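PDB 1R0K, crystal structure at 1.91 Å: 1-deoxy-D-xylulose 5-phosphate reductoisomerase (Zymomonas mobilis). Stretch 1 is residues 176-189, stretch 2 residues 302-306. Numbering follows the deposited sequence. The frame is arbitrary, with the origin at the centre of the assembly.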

ATOM      1  N   SER B 176       7.233  11.195 -12.731  1.00 10.54           N
ATOM      2  CA  SER B 176       8.492  11.863 -12.434  1.00 11.92           C
ATOM      3  C   SER B 176       8.402  13.300 -12.916  1.00 12.57           C
ATOM      4  O   SER B 176       8.993  14.201 -12.324  1.00 14.30           O
ATOM      5  CB  SER B 176       9.653  11.179 -13.159  1.00 12.35           C
ATOM      6  OG  SER B 176       9.544  11.373 -14.560  1.00 12.73           O
ATOM      7  N   GLY B 177       7.668  13.506 -14.004  1.00 12.85           N
ATOM      8  CA  GLY B 177       7.534  14.841 -14.558  1.00 13.19           C
ATOM      9  C   GLY B 177       8.436  14.996 -15.766  1.00 14.47           C
ATOM     10  O   GLY B 177       8.354  15.984 -16.503  1.00 14.28           O
ATOM     11  N   GLY B 178       9.307  14.013 -15.967  1.00 14.01           N
ATOM     12  CA  GLY B 178      10.211  14.048 -17.100  1.00 14.36           C
ATOM     13  C   GLY B 178      11.369  15.011 -16.919  1.00 15.02           C
ATOM     14  O   GLY B 178      11.444  15.710 -15.914  1.00 12.77           O
ATOM     15  N   PRO B 179      12.288  15.075 -17.892  1.00 15.26           N
ATOM     16  CA  PRO B 179      13.446  15.969 -17.812  1.00 16.36           C
ATOM     17  C   PRO B 179      13.111  17.463 -17.847  1.00 16.25           C
ATOM     18  O   PRO B 179      13.919  18.288 -17.422  1.00 18.03           O
ATOM     19  CB  PRO B 179      14.297  15.529 -19.003  1.00 16.66           C
ATOM     20  CG  PRO B 179      13.270  15.109 -20.000  1.00 16.67           C
ATOM     21  CD  PRO B 179      12.305  14.308 -19.151  1.00 16.77           C
ATOM     22  N   PHE B 180      11.923  17.813 -18.330  1.00 15.73           N
ATOM     23  CA  PHE B 180      11.538  19.221 -18.407  1.00 16.40           C
ATOM     24  C   PHE B 180      10.458  19.610 -17.415  1.00 16.33           C
ATOM     25  O   PHE B 180       9.695  20.550 -17.648  1.00 18.33           O
ATOM     26  CB  PHE B 180      11.087  19.560 -19.828  1.00 15.47           C
ATOM     27  CG  PHE B 180      12.132  19.277 -20.860  1.00 16.57           C
ATOM     28  CD1 PHE B 180      13.424  19.764 -20.701  1.00 16.10           C
ATOM     29  CD2 PHE B 180      11.842  18.503 -21.972  1.00 18.64           C
ATOM     30  CE1 PHE B 180      14.419  19.481 -21.634  1.00 16.49           C
ATOM     31  CE2 PHE B 180      12.831  18.214 -22.912  1.00 21.10           C
ATOM     32  CZ  PHE B 180      14.123  18.704 -22.740  1.00 19.65           C
ATOM     33  N   ARG B 181      10.414  18.893 -16.298  1.00 13.33           N
ATOM     34  CA  ARG B 181       9.431  19.146 -15.251  1.00 14.73           C
ATOM     35  C   ARG B 181       9.362  20.609 -14.820  1.00 15.46           C
ATOM     36  O   ARG B 181       8.286  21.122 -14.522  1.00 17.17           O
ATOM     37  CB  ARG B 181       9.737  18.278 -14.021  1.00 13.02           C
ATOM     38  CG  ARG B 181       8.850  18.570 -12.805  1.00 13.56           C
ATOM     39  CD  ARG B 181       9.190  17.645 -11.636  1.00 12.53           C
ATOM     40  NE  ARG B 181      10.585  17.772 -11.209  1.00 14.70           N
ATOM     41  CZ  ARG B 181      11.029  18.646 -10.311  1.00 15.83           C
ATOM     42  NH1 ARG B 181      10.191  19.493  -9.721  1.00 14.27           N
ATOM     43  NH2 ARG B 181      12.316  18.666  -9.990  1.00 14.17           N
ATOM     44  N   THR B 182      10.506  21.281 -14.776  1.00 16.64           N
ATOM     45  CA  THR B 182      10.526  22.677 -14.347  1.00 19.29           C
ATOM     46  C   THR B 182      10.831  23.660 -15.473  1.00 19.07           C
ATOM     47  O   THR B 182      11.088  24.841 -15.219  1.00 23.04           O
ATOM     48  CB  THR B 182      11.564  22.891 -13.238  1.00 18.66           C
ATOM     49  OG1 THR B 182      12.875  22.654 -13.765  1.00 22.28           O
ATOM     50  CG2 THR B 182      11.308  21.943 -12.081  1.00 21.17           C
ATOM     51  N   THR B 183      10.798  23.169 -16.707  1.00 18.79           N
ATOM     52  CA  THR B 183      11.085  23.980 -17.894  1.00 16.49           C
ATOM     53  C   THR B 183       9.826  24.671 -18.411  1.00 17.27           C
ATOM     54  O   THR B 183       8.760  24.061 -18.494  1.00 16.80           O
ATOM     55  CB  THR B 183      11.648  23.102 -19.032  1.00 16.27           C
ATOM     56  OG1 THR B 183      12.772  22.357 -18.547  1.00 14.00           O
ATOM     57  CG2 THR B 183      12.071  23.962 -20.217  1.00 14.09           C
ATOM     58  N   SER B 184       9.956  25.946 -18.764  1.00 17.52           N
ATOM     59  CA  SER B 184       8.831  26.724 -19.275  1.00 17.44           C
ATOM     60  C   SER B 184       8.502  26.331 -20.710  1.00 18.61           C
ATOM     61  O   SER B 184       9.337  25.761 -21.415  1.00 16.85           O
ATOM     62  CB  SER B 184       9.170  28.214 -19.256  1.00 19.19           C
ATOM     63  OG  SER B 184      10.161  28.504 -20.230  1.00 20.13           O
ATOM     64  N   LEU B 185       7.283  26.642 -21.136  1.00 17.44           N
ATOM     65  CA  LEU B 185       6.859  26.355 -22.495  1.00 17.74           C
ATOM     66  C   LEU B 185       7.776  27.091 -23.453  1.00 16.78           C
ATOM     67  O   LEU B 185       8.141  26.568 -24.501  1.00 16.61           O
ATOM     68  CB  LEU B 185       5.423  26.829 -22.728  1.00 18.60           C
ATOM     69  CG  LEU B 185       4.289  25.818 -22.591  1.00 19.31           C
ATOM     70  CD1 LEU B 185       2.961  26.552 -22.687  1.00 21.00           C
ATOM     71  CD2 LEU B 185       4.401  24.754 -23.674  1.00 17.99           C
ATOM     72  N   ALA B 186       8.145  28.314 -23.085  1.00 16.30           N
ATOM     73  CA  ALA B 186       9.011  29.125 -23.928  1.00 16.23           C
ATOM     74  C   ALA B 186      10.349  28.439 -24.169  1.00 15.82           C
ATOM     75  O   ALA B 186      10.843  28.421 -25.294  1.00 15.61           O
ATOM     76  CB  ALA B 186       9.229  30.502 -23.295  1.00 17.88           C
ATOM     77  N   GLU B 187      10.950  27.876 -23.128  1.00 14.03           N
ATOM     78  CA  GLU B 187      12.225  27.208 -23.344  1.00 13.81           C
ATOM     79  C   GLU B 187      11.998  25.907 -24.105  1.00 12.87           C
ATOM     80  O   GLU B 187      12.748  25.581 -25.024  1.00 15.30           O
ATOM     81  CB  GLU B 187      12.948  26.903 -22.030  1.00 13.63           C
ATOM     82  CG  GLU B 187      14.413  26.524 -22.258  1.00 15.07           C
ATOM     83  CD  GLU B 187      15.114  25.998 -21.020  1.00 14.65           C
ATOM     84  OE1 GLU B 187      14.699  26.349 -19.897  1.00 15.44           O
ATOM     85  OE2 GLU B 187      16.099  25.244 -21.177  1.00 15.27           O
ATOM     86  N   MET B 188      10.961  25.165 -23.732  1.00 16.49           N
ATOM     87  CA  MET B 188      10.679  23.901 -24.406  1.00 15.57           C
ATOM     88  C   MET B 188      10.578  24.091 -25.918  1.00 16.12           C
ATOM     89  O   MET B 188      10.955  23.208 -26.690  1.00 14.56           O
ATOM     90  CB  MET B 188       9.395  23.268 -23.854  1.00 17.27           C
ATOM     91  CG  MET B 188       9.585  22.582 -22.504  1.00 19.81           C
ATOM     92  SD  MET B 188       8.209  21.512 -21.996  1.00 23.15           S
ATOM     93  CE  MET B 188       7.134  22.680 -21.199  1.00 20.50           C
ATOM     94  N   ALA B 189      10.087  25.252 -26.340  1.00 14.97           N
ATOM     95  CA  ALA B 189       9.965  25.540 -27.761  1.00 14.04           C
ATOM     96  C   ALA B 189      11.304  25.387 -28.484  1.00 14.28           C
ATOM     97  O   ALA B 189      11.340  25.025 -29.654  1.00 13.40           O
ATOM     98  CB  ALA B 189       9.431  26.950 -27.958  1.00 14.52           C
ATOM     99  N   TYR B 302      -0.988  20.950 -16.791  1.00 18.32           N
ATOM    100  CA  TYR B 302      -1.667  20.631 -18.042  1.00 21.13           C
ATOM    101  C   TYR B 302      -1.411  21.661 -19.140  1.00 21.22           C
ATOM    102  O   TYR B 302      -1.529  21.356 -20.328  1.00 21.01           O
ATOM    103  CB  TYR B 302      -3.167  20.468 -17.784  1.00 21.63           C
ATOM    104  CG  TYR B 302      -3.487  19.170 -17.071  1.00 24.43           C
ATOM    105  CD1 TYR B 302      -3.674  17.989 -17.788  1.00 24.43           C
ATOM    106  CD2 TYR B 302      -3.537  19.108 -15.676  1.00 25.19           C
ATOM    107  CE1 TYR B 302      -3.903  16.774 -17.135  1.00 25.90           C
ATOM    108  CE2 TYR B 302      -3.763  17.895 -15.011  1.00 26.07           C
ATOM    109  CZ  TYR B 302      -3.944  16.734 -15.750  1.00 26.52           C
ATOM    110  OH  TYR B 302      -4.167  15.532 -15.113  1.00 27.87           O
ATOM    111  N   GLU B 303      -1.051  22.875 -18.744  1.00 22.24           N
ATOM    112  CA  GLU B 303      -0.756  23.927 -19.708  1.00 24.28           C
ATOM    113  C   GLU B 303       0.577  23.667 -20.398  1.00 22.18           C
ATOM    114  O   GLU B 303       0.687  23.766 -21.617  1.00 22.51           O
ATOM    115  CB  GLU B 303      -0.713  25.287 -19.012  1.00 28.62           C
ATOM    116  CG  GLU B 303      -2.079  25.862 -18.718  1.00 36.35           C
ATOM    117  CD  GLU B 303      -2.864  26.124 -19.989  1.00 41.91           C
ATOM    118  OE1 GLU B 303      -2.363  26.882 -20.849  1.00 45.96           O
ATOM    119  OE2 GLU B 303      -3.978  25.573 -20.134  1.00 45.73           O
ATOM    120  N   ARG B 304       1.591  23.324 -19.613  1.00 19.96           N
ATOM    121  CA  ARG B 304       2.913  23.065 -20.168  1.00 19.46           C
ATOM    122  C   ARG B 304       3.051  21.692 -20.826  1.00 18.26           C
ATOM    123  O   ARG B 304       3.932  21.485 -21.659  1.00 17.50           O
ATOM    124  CB  ARG B 304       3.965  23.259 -19.076  1.00 19.94           C
ATOM    125  CG  ARG B 304       4.183  24.734 -18.729  1.00 24.91           C
ATOM    126  CD  ARG B 304       4.914  24.927 -17.410  1.00 26.71           C
ATOM    127  NE  ARG B 304       6.162  24.184 -17.362  1.00 28.34           N
ATOM    128  CZ  ARG B 304       6.430  23.232 -16.476  1.00 27.33           C
ATOM    129  NH1 ARG B 304       5.534  22.903 -15.556  1.00 28.00           N
ATOM    130  NH2 ARG B 304       7.600  22.609 -16.513  1.00 27.28           N
ATOM    131  N   PHE B 305       2.176  20.759 -20.466  1.00 15.34           N
ATOM    132  CA  PHE B 305       2.227  19.425 -21.051  1.00 16.41           C
ATOM    133  C   PHE B 305       0.852  19.031 -21.595  1.00 15.45           C
ATOM    134  O   PHE B 305       0.168  18.175 -21.037  1.00 16.29           O
ATOM    135  CB  PHE B 305       2.732  18.420 -20.005  1.00 15.05           C
ATOM    136  CG  PHE B 305       4.082  18.777 -19.444  1.00 15.30           C
ATOM    137  CD1 PHE B 305       4.191  19.538 -18.283  1.00 13.49           C
ATOM    138  CD2 PHE B 305       5.243  18.416 -20.120  1.00 14.70           C
ATOM    139  CE1 PHE B 305       5.442  19.941 -17.802  1.00 16.89           C
ATOM    140  CE2 PHE B 305       6.504  18.814 -19.649  1.00 16.69           C
ATOM    141  CZ  PHE B 305       6.602  19.579 -18.487  1.00 16.79           C
ATOM    142  N   PRO B 306       0.438  19.656 -22.713  1.00 15.36           N
ATOM    143  CA  PRO B 306      -0.858  19.390 -23.350  1.00 15.28           C
ATOM    144  C   PRO B 306      -1.123  17.933 -23.720  1.00 15.75           C
ATOM    145  O   PRO B 306      -2.271  17.540 -23.936  1.00 17.00           O
ATOM    146  CB  PRO B 306      -0.849  20.324 -24.566  1.00 16.11           C
ATOM    147  CG  PRO B 306       0.615  20.484 -24.877  1.00 16.79           C
ATOM    148  CD  PRO B 306       1.225  20.621 -23.504  1.00 15.81           C
TER

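Arg 304 is the centre of this contact, with 109 Å² of its surface covered out of 341 Å² buried between the stretches, both sides summed. Its CA-to-CB bond points sideways, yet its end comes nearer the other stretch, and the guanidinium reaches into a loop of backbone carbonyls. NH2 of Arg 304 donates to O of Arg 181 at 2.6 Å, nearly straight at 163°. NE and NH2 of Arg 304 both donate to O of Thr 183, at 2.8 and 2.7 Å, so one carbonyl takes a fork of two N-H groups. These acceptors lie at the guanidinium edge, where the hydrogens point. The rule to take from it is that backbone carbonyls of a loop can receive an arginine tip: here the O atoms of Arg 181 and Thr 183 both accept from it. The type I turn from Phe 180 to Thr 183 helps present them, closed by Thr 183 N to Phe 180 O at 3.0 Å.

Leu 185, with 54 Å² covered, packs on the aliphatic part of the same arginine, CG to CG of Arg 304 at 4.0 Å. Its CD1 also lies 3.8 Å from O of Glu 303. The arginine is thus amphipathic in use, charged at its tip and greasy along its stem. Leu 185 sits at the start of a helix capped by Ser 184, whose OG accepts from Glu 187 N at 3.1 Å.

Phe 305, buried and with 53 Å² covered, meets the loop and helix together. Its CZ lies 3.3 Å from O of Phe 180, which approaches the ring edge. Met 188 points toward the second stretch; its SD is 4.0 Å from CE2 of Phe 305, an oblique sulfur-aromatic contact, while its CE lies 3.9 Å from CB of Arg 304. The long, unbranched methionine suits this place, touching both ring and stem.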